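Local coordinates for protein acarbose Kinase Mak1 (Uncultured bacterium, PDB 6WB4) that phosphorylates the antidiabetic drug acarbose, probably with ATP as phosphate donor, as a bacterial carbohydrate kinase of the pfkB family, at residues 23-28 / 75-80; 27-32 / 160-165; 154-159 / 176-181; 197-202 / 223-228. All coordinates share one frame; numbering follows the deposited sequence.

In the fold
Followed from the N terminus, the chain shows how one sheet gathers distant segments. Contact 1 closes first, bringing strand 78-84 back beside strand 24-29. Contact 2 starts from the end of the same strand 24-29, sharing L27 and V28 with contact 1, but closes far later, at the start of helix 163-172. Contact 3 opens on strand 152-157 before contact 2 has closed, and the two therefore cross; L27, at the start of 27-32, bonds directly to the backbone of H154 and H156. Contact 4 follows in series, its strand 200-204 lying next to 176-180. Contacts 1, 3 and 4 join strands of the central sheet, and contact 2 packs a helix start on its end.

Contact 1: 23-28 / 75-80; sequences QADVLV and GRASAM
The carbonyl oxygen of A77 takes two consecutive backbone N-H groups: D25 N lies 2.8 Å from A77 O, and V26 N reaches that oxygen by a straighter bond, 168° at the hydrogen against 133°. Both can converge there because the chain turns a corner at D25. The aspartate also returns a bond through its side chain, D25 OD2 accepting A77 N at 3.2 Å on its anti side and slightly out of the carboxylate plane. Its CG sits beside its own backbone N (chi1 -66°), which brings the carboxylate to R76 and A77. R76 offers this oxygen only aliphatic carbon, R76 CB resting 3.7 Å from D25 OD2, while its guanidinium leads away to a salt bridge with D279 on helix 265-280.

Beyond the corner the two strands run parallel as neighbours in the central sheet of the alpha/beta fold of pfkB kinases, V26 paired with S78, L27 with A79 and V28 with M80. G75, the C-prime residue of a Schellman motif, ends the preceding helix just before this strand begins. A79 N donates to V26 O at 3.0 Å, and V28 N to A79 O at 2.8 Å. On one face L27 CD1 lies 3.9 Å from A79 CB. On the other, selenomethionine M80 is bent at chi2 and chi3 and curls toward its partner, setting M80 CE 3.6 Å from V28 CG1. That face is covered by helix 65-73: V28 touches V67, and S78 OG bonds to A68 O.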
loop_
_atom_site.group_PDB
_atom_site.type_symbol
_atom_site.label_atom_id
_atom_site.label_comp_id
_atom_site.label_asym_id
_atom_site.label_seq_id
_atom_site.Cartn_x
_atom_site.Cartn_y
_atom_site.Cartn_z
ATOM N N GLN B 23 3.795 9.641 -35.049
ATOM C CA GLN B 23 3.580 10.978 -34.513
ATOM C C GLN B 23 2.559 10.975 -33.378
ATOM O O GLN B 23 1.549 10.277 -33.447
ATOM C CB GLN B 23 3.128 11.928 -35.627
ATOM C CG GLN B 23 2.918 13.365 -35.182
ATOM C CD GLN B 23 4.206 14.175 -35.211
ATOM O OE1 GLN B 23 5.247 13.687 -35.656
ATOM N NE2 GLN B 23 4.149 15.407 -34.704
ATOM N N ALA B 24 2.818 11.764 -32.338
ATOM C CA ALA B 24 1.898 11.835 -31.216
ATOM C C ALA B 24 1.291 13.230 -31.158
ATOM O O ALA B 24 1.960 14.220 -31.423
ATOM C CB ALA B 24 2.610 11.516 -29.912
ATOM N N ASP B 25 0.014 13.301 -30.812
ATOM C CA ASP B 25 -0.643 14.579 -30.600
ATOM C C ASP B 25 -0.206 15.171 -29.271
ATOM O O ASP B 25 0.116 16.360 -29.171
ATOM C CB ASP B 25 -2.156 14.415 -30.658
ATOM C CG ASP B 25 -2.632 14.015 -32.039
ATOM O OD1 ASP B 25 -2.317 14.750 -33.001
ATOM O OD2 ASP B 25 -3.294 12.959 -32.163
ATOM N N VAL B 26 -0.208 14.344 -28.233
ATOM C CA VAL B 26 0.214 14.822 -26.934
ATOM C C VAL B 26 1.232 13.894 -26.279
ATOM O O VAL B 26 0.964 12.712 -26.033
ATOM C CB VAL B 26 -0.978 14.989 -25.997
ATOM C CG1 VAL B 26 -0.498 15.347 -24.604
ATOM C CG2 VAL B 26 -1.919 16.050 -26.532
ATOM N N LEU B 27 2.412 14.436 -26.008
ATOM C CA LEU B 27 3.373 13.738 -25.177
ATOM C C LEU B 27 3.227 14.229 -23.741
ATOM O O LEU B 27 3.204 15.432 -23.494
ATOM C CB LEU B 27 4.789 13.948 -25.694
ATOM C CG LEU B 27 5.919 13.364 -24.845
ATOM C CD1 LEU B 27 5.797 11.849 -24.684
ATOM C CD2 LEU B 27 7.241 13.721 -25.488
ATOM N N VAL B 28 3.090 13.296 -22.802
ATOM C CA VAL B 28 3.066 13.627 -21.380
ATOM C C VAL B 28 4.442 13.324 -20.802
ATOM O O VAL B 28 4.997 12.253 -21.044
ATOM C CB VAL B 28 1.991 12.832 -20.611
ATOM C CG1 VAL B 28 1.958 13.264 -19.131
ATOM C CG2 VAL B 28 0.624 13.040 -21.246
ATOM N N GLY B 75 -9.511 9.244 -28.923
ATOM C CA GLY B 75 -9.032 8.829 -30.225
ATOM C C GLY B 75 -7.880 9.661 -30.753
ATOM O O GLY B 75 -7.616 9.686 -31.957
ATOM N N ARG B 76 -7.171 10.326 -29.849
ATOM C CA ARG B 76 -5.934 11.005 -30.205
ATOM C C ARG B 76 -4.744 10.196 -29.711
ATOM O O ARG B 76 -4.866 9.415 -28.778
ATOM C CB ARG B 76 -5.883 12.414 -29.617
ATOM C CG ARG B 76 -6.512 13.485 -30.474
ATOM C CD ARG B 76 -8.040 13.452 -30.526
ATOM N NE ARG B 76 -8.508 14.737 -31.050
ATOM C CZ ARG B 76 -9.776 15.124 -31.136
ATOM N NH1 ARG B 76 -10.750 14.331 -30.714
ATOM N NH2 ARG B 76 -10.061 16.325 -31.629
ATOM N N ALA B 77 -3.594 10.381 -30.342
ATOM C CA ALA B 77 -2.412 9.615 -29.985
ATOM C C ALA B 77 -1.633 10.287 -28.854
ATOM O O ALA B 77 -1.011 11.333 -29.058
ATOM C CB ALA B 77 -1.514 9.432 -31.215
ATOM N N SER B 78 -1.664 9.694 -27.666
ATOM C CA SER B 78 -0.877 10.205 -26.553
ATOM C C SER B 78 0.342 9.317 -26.350
ATOM O O SER B 78 0.402 8.209 -26.884
ATOM C CB SER B 78 -1.699 10.265 -25.269
ATOM O OG SER B 78 -2.101 8.969 -24.858
ATOM N N ALA B 79 1.315 9.813 -25.591
ATOM C CA ALA B 79 2.512 9.044 -25.260
ATOM C C ALA B 79 3.089 9.519 -23.939
ATOM O O ALA B 79 2.837 10.647 -23.516
ATOM C CB ALA B 79 3.550 9.157 -26.362
HETATM N N MSE B 80 3.870 8.662 -23.292
HETATM C CA MSE B 80 4.465 8.989 -21.993
HETATM C C MSE B 80 5.987 8.818 -22.014
HETATM O O MSE B 80 6.514 7.844 -22.558
HETATM C CB MSE B 80 3.851 8.114 -20.874
HETATM C CG MSE B 80 4.559 8.213 -19.518
HETATM SE SE MSE B 80 4.163 9.866 -18.511
HETATM C CE MSE B 80 2.221 9.692 -18.473
#

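Contact 2: 27-32 / 160-165; sequences LVVGGV and MNWARY
V29 and the indole of W162 meet at a slant, the valine's CG1 lying 3.8 Å from W162 CZ3, with CH2 close behind. The ring reaches that far because W162 holds CG between its backbone N and carbonyl carbon (chi1 52°), which sends the six-membered end toward the strand. Two further side chains lie over one face of the indole, both offset toward its rim: M160 CB, 3.8 Å above the ring plane of W162, and A163 CB, a little higher. From there selenomethionine M160 turns along the glycine pair that follows strand 24-29. M160 CG lies 3.6 Å from G31 N; beyond it the bends at chi2 and chi3 bring M160 CE 3.6 Å from G31 CA. The backbone itself is the surface being packed, since G30 and G31 carry no side chains, and both take positive phi. Here the loop after the sheet strand meets the start of helix 163-172, with a bound glucose about 4 Å from the M160 side chain. No hydrogen bond passes between the two segments, and G30 O has its bond from S158 OG; across the two segments the contact therefore rests on apolar packing of carbon and selenium.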
loop_
_atom_site.group_PDB
_atom_site.type_symbol
_atom_site.label_atom_id
_atom_site.label_comp_id
_atom_site.label_asym_id
_atom_site.label_seq_id
_atom_site.Cartn_x
_atom_site.Cartn_y
_atom_site.Cartn_z
ATOM N N LEU B 27 2.412 14.436 -26.008
ATOM C CA LEU B 27 3.373 13.738 -25.177
ATOM C C LEU B 27 3.227 14.229 -23.741
ATOM O O LEU B 27 3.204 15.432 -23.494
ATOM C CB LEU B 27 4.789 13.948 -25.694
ATOM C CG LEU B 27 5.919 13.364 -24.845
ATOM C CD1 LEU B 27 5.797 11.849 -24.684
ATOM C CD2 LEU B 27 7.241 13.721 -25.488
ATOM N N VAL B 28 3.090 13.296 -22.802
ATOM C CA VAL B 28 3.066 13.627 -21.380
ATOM C C VAL B 28 4.442 13.324 -20.802
ATOM O O VAL B 28 4.997 12.253 -21.044
ATOM C CB VAL B 28 1.991 12.832 -20.611
ATOM C CG1 VAL B 28 1.958 13.264 -19.131
ATOM C CG2 VAL B 28 0.624 13.040 -21.246
ATOM N N VAL B 29 4.994 14.259 -20.042
ATOM C CA VAL B 29 6.330 14.074 -19.493
ATOM C C VAL B 29 6.330 13.988 -17.971
ATOM O O VAL B 29 6.062 14.977 -17.295
ATOM C CB VAL B 29 7.267 15.230 -19.912
ATOM C CG1 VAL B 29 8.623 15.078 -19.250
ATOM C CG2 VAL B 29 7.433 15.261 -21.404
ATOM N N GLY B 30 6.623 12.803 -17.441
ATOM C CA GLY B 30 6.762 12.621 -16.011
ATOM C C GLY B 30 5.481 12.415 -15.227
ATOM O O GLY B 30 4.382 12.634 -15.738
ATOM N N GLY B 31 5.638 11.983 -13.974
ATOM C CA GLY B 31 4.534 11.917 -13.032
ATOM C C GLY B 31 3.960 10.551 -12.698
ATOM O O GLY B 31 3.175 10.421 -11.762
ATOM N N VAL B 32 4.344 9.527 -13.447
ATOM C CA VAL B 32 3.745 8.219 -13.239
ATOM C C VAL B 32 4.239 7.578 -11.949
ATOM O O VAL B 32 5.405 7.722 -11.548
ATOM C CB VAL B 32 4.000 7.269 -14.440
ATOM C CG1 VAL B 32 5.416 6.731 -14.431
ATOM C CG2 VAL B 32 3.007 6.118 -14.419
HETATM N N MSE B 160 7.420 17.276 -12.272
HETATM C CA MSE B 160 8.627 16.634 -11.770
HETATM C C MSE B 160 9.717 17.690 -11.804
HETATM O O MSE B 160 9.695 18.577 -12.661
HETATM C CB MSE B 160 9.035 15.416 -12.609
HETATM C CG MSE B 160 8.130 14.181 -12.523
HETATM SE SE MSE B 160 7.201 13.842 -10.828
HETATM C CE MSE B 160 5.551 14.809 -11.209
ATOM N N ASN B 161 10.675 17.596 -10.889
ATOM C CA ASN B 161 11.679 18.637 -10.740
ATOM C C ASN B 161 12.588 18.755 -11.958
ATOM O O ASN B 161 12.973 19.860 -12.349
ATOM C CB ASN B 161 12.507 18.384 -9.485
ATOM C CG ASN B 161 13.452 19.527 -9.171
ATOM O OD1 ASN B 161 13.181 20.683 -9.502
ATOM N ND2 ASN B 161 14.564 19.209 -8.516
ATOM N N TRP B 162 12.919 17.620 -12.565
ATOM C CA TRP B 162 13.778 17.619 -13.744
ATOM C C TRP B 162 12.989 18.020 -14.991
ATOM O O TRP B 162 13.567 18.418 -16.006
ATOM C CB TRP B 162 14.430 16.243 -13.948
ATOM C CG TRP B 162 13.457 15.098 -13.943
ATOM C CD1 TRP B 162 13.113 14.322 -12.871
ATOM C CD2 TRP B 162 12.706 14.593 -15.059
ATOM N NE1 TRP B 162 12.203 13.372 -13.248
ATOM C CE2 TRP B 162 11.932 13.513 -14.584
ATOM C CE3 TRP B 162 12.620 14.944 -16.410
ATOM C CZ2 TRP B 162 11.077 12.782 -15.413
ATOM C CZ3 TRP B 162 11.768 14.223 -17.231
ATOM C CH2 TRP B 162 11.004 13.154 -16.729
ATOM N N ALA B 163 11.667 17.913 -14.912
ATOM C CA ALA B 163 10.821 18.162 -16.076
ATOM C C ALA B 163 10.821 19.639 -16.486
ATOM O O ALA B 163 10.421 19.983 -17.606
ATOM C CB ALA B 163 9.405 17.684 -15.805
ATOM N N ARG B 164 11.256 20.517 -15.584
ATOM C CA ARG B 164 11.393 21.930 -15.930
ATOM C C ARG B 164 12.297 22.105 -17.163
ATOM O O ARG B 164 12.080 23.008 -17.972
ATOM C CB ARG B 164 11.924 22.745 -14.735
ATOM C CG ARG B 164 13.355 22.422 -14.302
ATOM C CD ARG B 164 13.761 23.132 -12.996
ATOM N NE ARG B 164 12.961 22.707 -11.847
ATOM C CZ ARG B 164 12.026 23.458 -11.271
ATOM N NH1 ARG B 164 11.792 24.675 -11.731
ATOM N NH2 ARG B 164 11.331 23.001 -10.237
ATOM N N TYR B 165 13.276 21.216 -17.323
ATOM C CA TYR B 165 14.216 21.320 -18.430
ATOM C C TYR B 165 13.625 20.733 -19.710
ATOM O O TYR B 165 13.975 21.142 -20.825
ATOM C CB TYR B 165 15.533 20.624 -18.084
ATOM C CG TYR B 165 16.142 21.104 -16.792
ATOM C CD1 TYR B 165 16.722 22.360 -16.695
ATOM C CD2 TYR B 165 16.133 20.299 -15.661
ATOM C CE1 TYR B 165 17.271 22.802 -15.498
ATOM C CE2 TYR B 165 16.683 20.732 -14.466
ATOM C CZ TYR B 165 17.248 21.980 -14.393
ATOM O OH TYR B 165 17.791 22.398 -13.202
#

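Contact 3: 154-159 / 176-181; sequences HVHVSI and STSTDL. With AC1 (4,6-dideoxy-4-{[(1S,4R,5S,6S)-4,5,6-trihydroxy-3-(hydroxymethyl)cyclohex-2-en-1-yl]amino}-alpha-D-glucopyranose), chain D.
H154 turns the nitrogens of its ring to S176 and S178 of the neighbouring strand, within the beta-alpha-beta unit formed by strand 152-157, helix 163-172 and strand 176-180. Its CB passes S176 OG, and with CG anti to the backbone N (chi1 175°) the imidazole runs alongside the parallel partner. CG comes next, with S176 O over one ring face. ND1 is hydrogen-bonded in the ring plane to S176 OG at 2.7 Å; CE1 lies near the T177 carbonyl carbon; CD2 has S178 OG as its nearest neighbour across the contact; at the tip H154 NE2 bonds to S178 OG at 2.9 Å. Bonds at both nitrogens should fix the ring's rotation. H156 ND1 also lies by S178 OG, at a separation too short to be taken literally, so the hydroxyl appears to be shared by two histidines. The Y200 ring lies parallel to that of H154, and helix 265-280 covers these side chains. On the other face T179 OG1 donates to V157 O at 2.7 Å. Past the strand ends, R126, H62 and D183 hydrogen-bond the aminocyclitol-deoxyglucose part of the bound glycan, and I159 CD1 lies 3.2 Å from O5, its deoxyglucose ring oxygen.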
loop_
_atom_site.group_PDB
_atom_site.type_symbol
_atom_site.label_atom_id
_atom_site.label_comp_id
_atom_site.label_asym_id
_atom_site.label_seq_id
_atom_site.Cartn_x
_atom_site.Cartn_y
_atom_site.Cartn_z
ATOM N N HIS B 154 2.264 18.248 -29.279
ATOM C CA HIS B 154 2.111 19.028 -28.069
ATOM C C HIS B 154 2.729 18.266 -26.893
ATOM O O HIS B 154 2.698 17.040 -26.854
ATOM C CB HIS B 154 0.635 19.316 -27.816
ATOM C CG HIS B 154 0.366 20.015 -26.520
ATOM N ND1 HIS B 154 0.277 21.386 -26.419
ATOM C CD2 HIS B 154 0.192 19.534 -25.264
ATOM C CE1 HIS B 154 0.037 21.718 -25.162
ATOM N NE2 HIS B 154 -0.015 20.612 -24.442
ATOM N N VAL B 155 3.287 18.996 -25.936
ATOM C CA VAL B 155 3.982 18.384 -24.822
ATOM C C VAL B 155 3.401 18.883 -23.497
ATOM O O VAL B 155 3.489 20.073 -23.182
ATOM C CB VAL B 155 5.495 18.674 -24.896
ATOM C CG1 VAL B 155 6.217 18.084 -23.701
ATOM C CG2 VAL B 155 6.071 18.119 -26.199
ATOM N N HIS B 156 2.784 17.974 -22.740
ATOM C CA HIS B 156 2.222 18.310 -21.435
ATOM C C HIS B 156 3.188 17.872 -20.347
ATOM O O HIS B 156 3.634 16.724 -20.317
ATOM C CB HIS B 156 0.860 17.664 -21.234
ATOM C CG HIS B 156 0.239 17.971 -19.908
ATOM N ND1 HIS B 156 -0.351 19.184 -19.628
ATOM C CD2 HIS B 156 0.119 17.225 -18.784
ATOM C CE1 HIS B 156 -0.815 19.170 -18.393
ATOM N NE2 HIS B 156 -0.543 17.992 -17.858
ATOM N N VAL B 157 3.537 18.796 -19.464
ATOM C CA VAL B 157 4.638 18.544 -18.555
ATOM C C VAL B 157 4.203 18.523 -17.099
ATOM O O VAL B 157 3.777 19.543 -16.543
ATOM C CB VAL B 157 5.745 19.593 -18.748
ATOM C CG1 VAL B 157 6.818 19.437 -17.707
ATOM C CG2 VAL B 157 6.329 19.491 -20.151
ATOM N N SER B 158 4.323 17.343 -16.492
ATOM C CA SER B 158 4.053 17.169 -15.071
ATOM C C SER B 158 5.165 17.859 -14.302
ATOM O O SER B 158 6.287 17.982 -14.804
ATOM C CB SER B 158 3.956 15.683 -14.697
ATOM O OG SER B 158 2.938 15.021 -15.448
ATOM N N ILE B 159 4.856 18.316 -13.092
ATOM C CA ILE B 159 5.812 19.102 -12.333
ATOM C C ILE B 159 6.825 18.242 -11.574
ATOM O O ILE B 159 7.069 18.454 -10.386
ATOM C CB ILE B 159 5.092 20.067 -11.346
ATOM C CG1 ILE B 159 4.101 19.336 -10.440
ATOM C CG2 ILE B 159 4.392 21.181 -12.113
ATOM C CD1 ILE B 159 3.292 20.275 -9.556
ATOM N N SER B 176 3.921 23.489 -28.733
ATOM C CA SER B 176 3.050 24.108 -27.738
ATOM C C SER B 176 3.134 23.256 -26.475
ATOM O O SER B 176 3.288 22.026 -26.532
ATOM C CB SER B 176 1.606 24.221 -28.225
ATOM O OG SER B 176 1.063 22.935 -28.470
ATOM N N THR B 177 3.045 23.914 -25.333
ATOM C CA THR B 177 3.270 23.255 -24.069
ATOM C C THR B 177 2.128 23.527 -23.107
ATOM O O THR B 177 1.440 24.542 -23.220
ATOM C CB THR B 177 4.613 23.708 -23.458
ATOM O OG1 THR B 177 4.667 25.145 -23.424
ATOM C CG2 THR B 177 5.773 23.205 -24.315
ATOM N N SER B 178 1.915 22.600 -22.182
ATOM C CA SER B 178 0.956 22.805 -21.106
ATOM C C SER B 178 1.525 22.235 -19.816
ATOM O O SER B 178 2.513 21.489 -19.845
ATOM C CB SER B 178 -0.394 22.163 -21.441
ATOM O OG SER B 178 -0.274 20.757 -21.599
ATOM N N THR B 179 0.932 22.617 -18.688
ATOM C CA THR B 179 1.313 22.050 -17.400
ATOM C C THR B 179 0.184 22.230 -16.389
ATOM O O THR B 179 -0.636 23.137 -16.518
ATOM C CB THR B 179 2.601 22.693 -16.824
ATOM O OG1 THR B 179 3.007 21.984 -15.644
ATOM C CG2 THR B 179 2.367 24.162 -16.467
ATOM N N ASP B 180 0.156 21.375 -15.371
ATOM C CA ASP B 180 -0.877 21.456 -14.351
ATOM C C ASP B 180 -0.219 21.716 -12.999
ATOM O O ASP B 180 0.387 20.826 -12.410
ATOM C CB ASP B 180 -1.700 20.171 -14.316
ATOM C CG ASP B 180 -2.933 20.284 -13.437
ATOM O OD1 ASP B 180 -3.028 21.244 -12.642
ATOM O OD2 ASP B 180 -3.804 19.394 -13.528
ATOM N N LEU B 181 -0.353 22.939 -12.505
ATOM C CA LEU B 181 0.330 23.351 -11.280
ATOM C C LEU B 181 -0.308 22.756 -10.025
ATOM O O LEU B 181 0.285 22.782 -8.948
ATOM C CB LEU B 181 0.331 24.875 -11.183
ATOM C CG LEU B 181 1.059 25.537 -12.346
ATOM C CD1 LEU B 181 1.065 27.029 -12.175
ATOM C CD2 LEU B 181 2.488 25.021 -12.410
HETATM C C1 AC1 D . 2.388 18.828 -6.354
HETATM O O2 AC1 D . 1.342 19.731 -4.361
HETATM C C2 AC1 D . 1.111 18.941 -5.536
HETATM C C4A AC1 D . -3.144 13.235 -5.473
HETATM C C3 AC1 D . 0.560 17.574 -5.145
HETATM O O3 AC1 D . -0.780 17.765 -4.668
HETATM C C4 AC1 D . 0.551 16.578 -6.309
HETATM N N4A AC1 D . 0.511 15.222 -5.781
HETATM C C5 AC1 D . 1.750 16.703 -7.255
HETATM O O5 AC1 D . 2.099 18.059 -7.520
HETATM C C6 AC1 D . 1.451 16.055 -8.602
HETATM C C1B AC1 D . -0.725 14.696 -5.225
HETATM C C2B AC1 D . -0.695 13.161 -5.145
HETATM O O2B AC1 D . 0.541 12.656 -5.672
HETATM C C3B AC1 D . -1.872 12.500 -5.860
HETATM O O3B AC1 D . -1.953 11.106 -5.523
HETATM O O4 AC1 D . -4.316 12.537 -5.904
HETATM C C5B AC1 D . -3.019 14.539 -6.180
HETATM C C7B AC1 D . -1.903 15.241 -6.006
HETATM C C6B AC1 D . -4.088 15.057 -7.108
HETATM O O6B AC1 D . -3.457 15.515 -8.314
#

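Contact 4: 197-202 / 223-228; sequences GADYVF and RAQFVV
Y200 and F226 set their rings nearly parallel, planes 7° apart, but slid so far that they barely overlap: the centroids are 5.2 Å apart and the CZ corner of F226 fits beside CD1 of Y200. F226 turns CG between its backbone N and carbonyl carbon (chi1 46°), leaning its ring toward the tyrosine. Q225 fills the flank of the same ring, Q225 OE1 lying at its edge 3.7 Å from Y200 CE1. Further along this face V228 stands side by side with F202, V228 CB nestling 3.6 Å from F202 CD2. On the reverse face a smaller bump, A224 CB, fits 3.7 Å from V201 CG2. Between the faces V228 N donates to V201 O at 2.8 Å, while V201 N to F226 O is weak.

At the strand entrance R223 bends at chi3 over G197 and presents its guanidinium edge-on, forming a salt bridge in which NE and NH2 both bond D199 OD1. NE, at 2.7 Å from D199 OD1, comes from above the carboxylate plane, whereas NH2 meets the syn lone pair of D199 OD1. A water completes the corner, donating to D199 OD1 and R223 O and accepting from Q225 NE2.

D199 OD2 reaches T177 N on strand 176-180, the neighbour of 200-204. Helix 265-280 packs on the aromatic face, Y277 meeting both Y200 and F226 edge-to-face, and helix 211-221 covers A224 and V227 with V218 and F219.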
loop_
_atom_site.group_PDB
_atom_site.type_symbol
_atom_site.label_atom_id
_atom_site.label_comp_id
_atom_site.label_asym_id
_atom_site.label_seq_id
_atom_site.Cartn_x
_atom_site.Cartn_y
_atom_site.Cartn_z
ATOM N N GLY B 197 6.629 29.185 -17.851
ATOM C CA GLY B 197 7.281 28.544 -18.975
ATOM C C GLY B 197 6.375 27.814 -19.952
ATOM O O GLY B 197 6.836 27.380 -21.008
ATOM N N ALA B 198 5.094 27.680 -19.622
ATOM C CA ALA B 198 4.197 26.921 -20.491
ATOM C C ALA B 198 3.197 27.817 -21.204
ATOM O O ALA B 198 2.823 28.875 -20.705
ATOM C CB ALA B 198 3.463 25.843 -19.691
ATOM N N ASP B 199 2.754 27.365 -22.369
ATOM C CA ASP B 199 1.800 28.113 -23.180
ATOM C C ASP B 199 0.406 28.048 -22.562
ATOM O O ASP B 199 -0.311 29.047 -22.524
ATOM C CB ASP B 199 1.786 27.583 -24.624
ATOM C CG ASP B 199 3.146 27.704 -25.307
ATOM O OD1 ASP B 199 3.707 28.821 -25.335
ATOM O OD2 ASP B 199 3.672 26.683 -25.798
ATOM N N TYR B 200 0.006 26.864 -22.112
ATOM C CA TYR B 200 -1.305 26.701 -21.497
ATOM C C TYR B 200 -1.125 26.263 -20.053
ATOM O O TYR B 200 -0.641 25.164 -19.788
ATOM C CB TYR B 200 -2.163 25.684 -22.262
ATOM C CG TYR B 200 -1.959 25.697 -23.766
ATOM C CD1 TYR B 200 -1.934 26.890 -24.481
ATOM C CD2 TYR B 200 -1.785 24.514 -24.468
ATOM C CE1 TYR B 200 -1.740 26.904 -25.848
ATOM C CE2 TYR B 200 -1.589 24.519 -25.839
ATOM C CZ TYR B 200 -1.567 25.718 -26.522
ATOM O OH TYR B 200 -1.368 25.732 -27.884
ATOM N N VAL B 201 -1.513 27.122 -19.118
ATOM C CA VAL B 201 -1.303 26.838 -17.705
ATOM C C VAL B 201 -2.604 26.452 -17.014
ATOM O O VAL B 201 -3.616 27.139 -17.152
ATOM C CB VAL B 201 -0.684 28.054 -16.973
ATOM C CG1 VAL B 201 -0.539 27.789 -15.466
ATOM C CG2 VAL B 201 0.649 28.453 -17.616
ATOM N N PHE B 202 -2.573 25.335 -16.292
ATOM C CA PHE B 202 -3.715 24.893 -15.499
ATOM C C PHE B 202 -3.318 24.921 -14.030
ATOM O O PHE B 202 -2.205 24.528 -13.673
ATOM C CB PHE B 202 -4.176 23.484 -15.903
ATOM C CG PHE B 202 -4.606 23.366 -17.345
ATOM C CD1 PHE B 202 -3.673 23.133 -18.346
ATOM C CD2 PHE B 202 -5.943 23.498 -17.702
ATOM C CE1 PHE B 202 -4.072 23.026 -19.678
ATOM C CE2 PHE B 202 -6.346 23.392 -19.032
ATOM C CZ PHE B 202 -5.412 23.155 -20.017
ATOM N N ARG B 223 5.142 33.174 -20.390
ATOM C CA ARG B 223 4.730 33.148 -21.797
ATOM C C ARG B 223 3.309 32.637 -22.019
ATOM O O ARG B 223 2.877 32.496 -23.159
ATOM C CB ARG B 223 5.692 32.278 -22.606
ATOM C CG ARG B 223 5.681 30.821 -22.184
ATOM C CD ARG B 223 6.572 29.961 -23.071
ATOM N NE ARG B 223 6.016 29.793 -24.410
ATOM C CZ ARG B 223 6.537 30.364 -25.494
ATOM N NH1 ARG B 223 7.617 31.127 -25.382
ATOM N NH2 ARG B 223 5.983 30.176 -26.685
ATOM N N ALA B 224 2.579 32.384 -20.934
ATOM C CA ALA B 224 1.242 31.790 -21.011
ATOM C C ALA B 224 0.301 32.622 -21.864
ATOM O O ALA B 224 0.313 33.847 -21.793
ATOM C CB ALA B 224 0.661 31.611 -19.620
ATOM N N GLN B 225 -0.489 31.946 -22.694
ATOM C CA GLN B 225 -1.506 32.607 -23.505
ATOM C C GLN B 225 -2.793 32.751 -22.713
ATOM O O GLN B 225 -3.573 33.672 -22.936
ATOM C CB GLN B 225 -1.774 31.833 -24.794
ATOM C CG GLN B 225 -0.587 31.742 -25.730
ATOM C CD GLN B 225 -0.821 30.748 -26.844
ATOM O OE1 GLN B 225 -1.962 30.398 -27.144
ATOM N NE2 GLN B 225 0.259 30.274 -27.457
ATOM N N PHE B 226 -3.014 31.819 -21.792
ATOM C CA PHE B 226 -4.140 31.914 -20.876
ATOM C C PHE B 226 -3.893 31.086 -19.615
ATOM O O PHE B 226 -2.978 30.267 -19.572
ATOM C CB PHE B 226 -5.438 31.458 -21.561
ATOM C CG PHE B 226 -5.306 30.171 -22.326
ATOM C CD1 PHE B 226 -5.482 28.956 -21.692
ATOM C CD2 PHE B 226 -5.014 30.178 -23.680
ATOM C CE1 PHE B 226 -5.362 27.770 -22.393
ATOM C CE2 PHE B 226 -4.894 28.999 -24.382
ATOM C CZ PHE B 226 -5.070 27.795 -23.739
ATOM N N VAL B 227 -4.708 31.304 -18.587
ATOM C CA VAL B 227 -4.574 30.542 -17.353
ATOM C C VAL B 227 -5.923 29.962 -16.970
ATOM O O VAL B 227 -6.903 30.689 -16.819
ATOM C CB VAL B 227 -4.041 31.401 -16.185
ATOM C CG1 VAL B 227 -4.080 30.608 -14.887
ATOM C CG2 VAL B 227 -2.626 31.881 -16.468
ATOM N N VAL B 228 -5.979 28.648 -16.836
ATOM C CA VAL B 228 -7.215 27.997 -16.443
ATOM C C VAL B 228 -7.206 27.628 -14.970
ATOM O O VAL B 228 -6.412 26.790 -14.531
ATOM C CB VAL B 228 -7.471 26.734 -17.270
ATOM C CG1 VAL B 228 -8.787 26.090 -16.847
ATOM C CG2 VAL B 228 -7.480 27.075 -18.757
HETATM O O HOH W 1 2.507 31.125 -25.350
#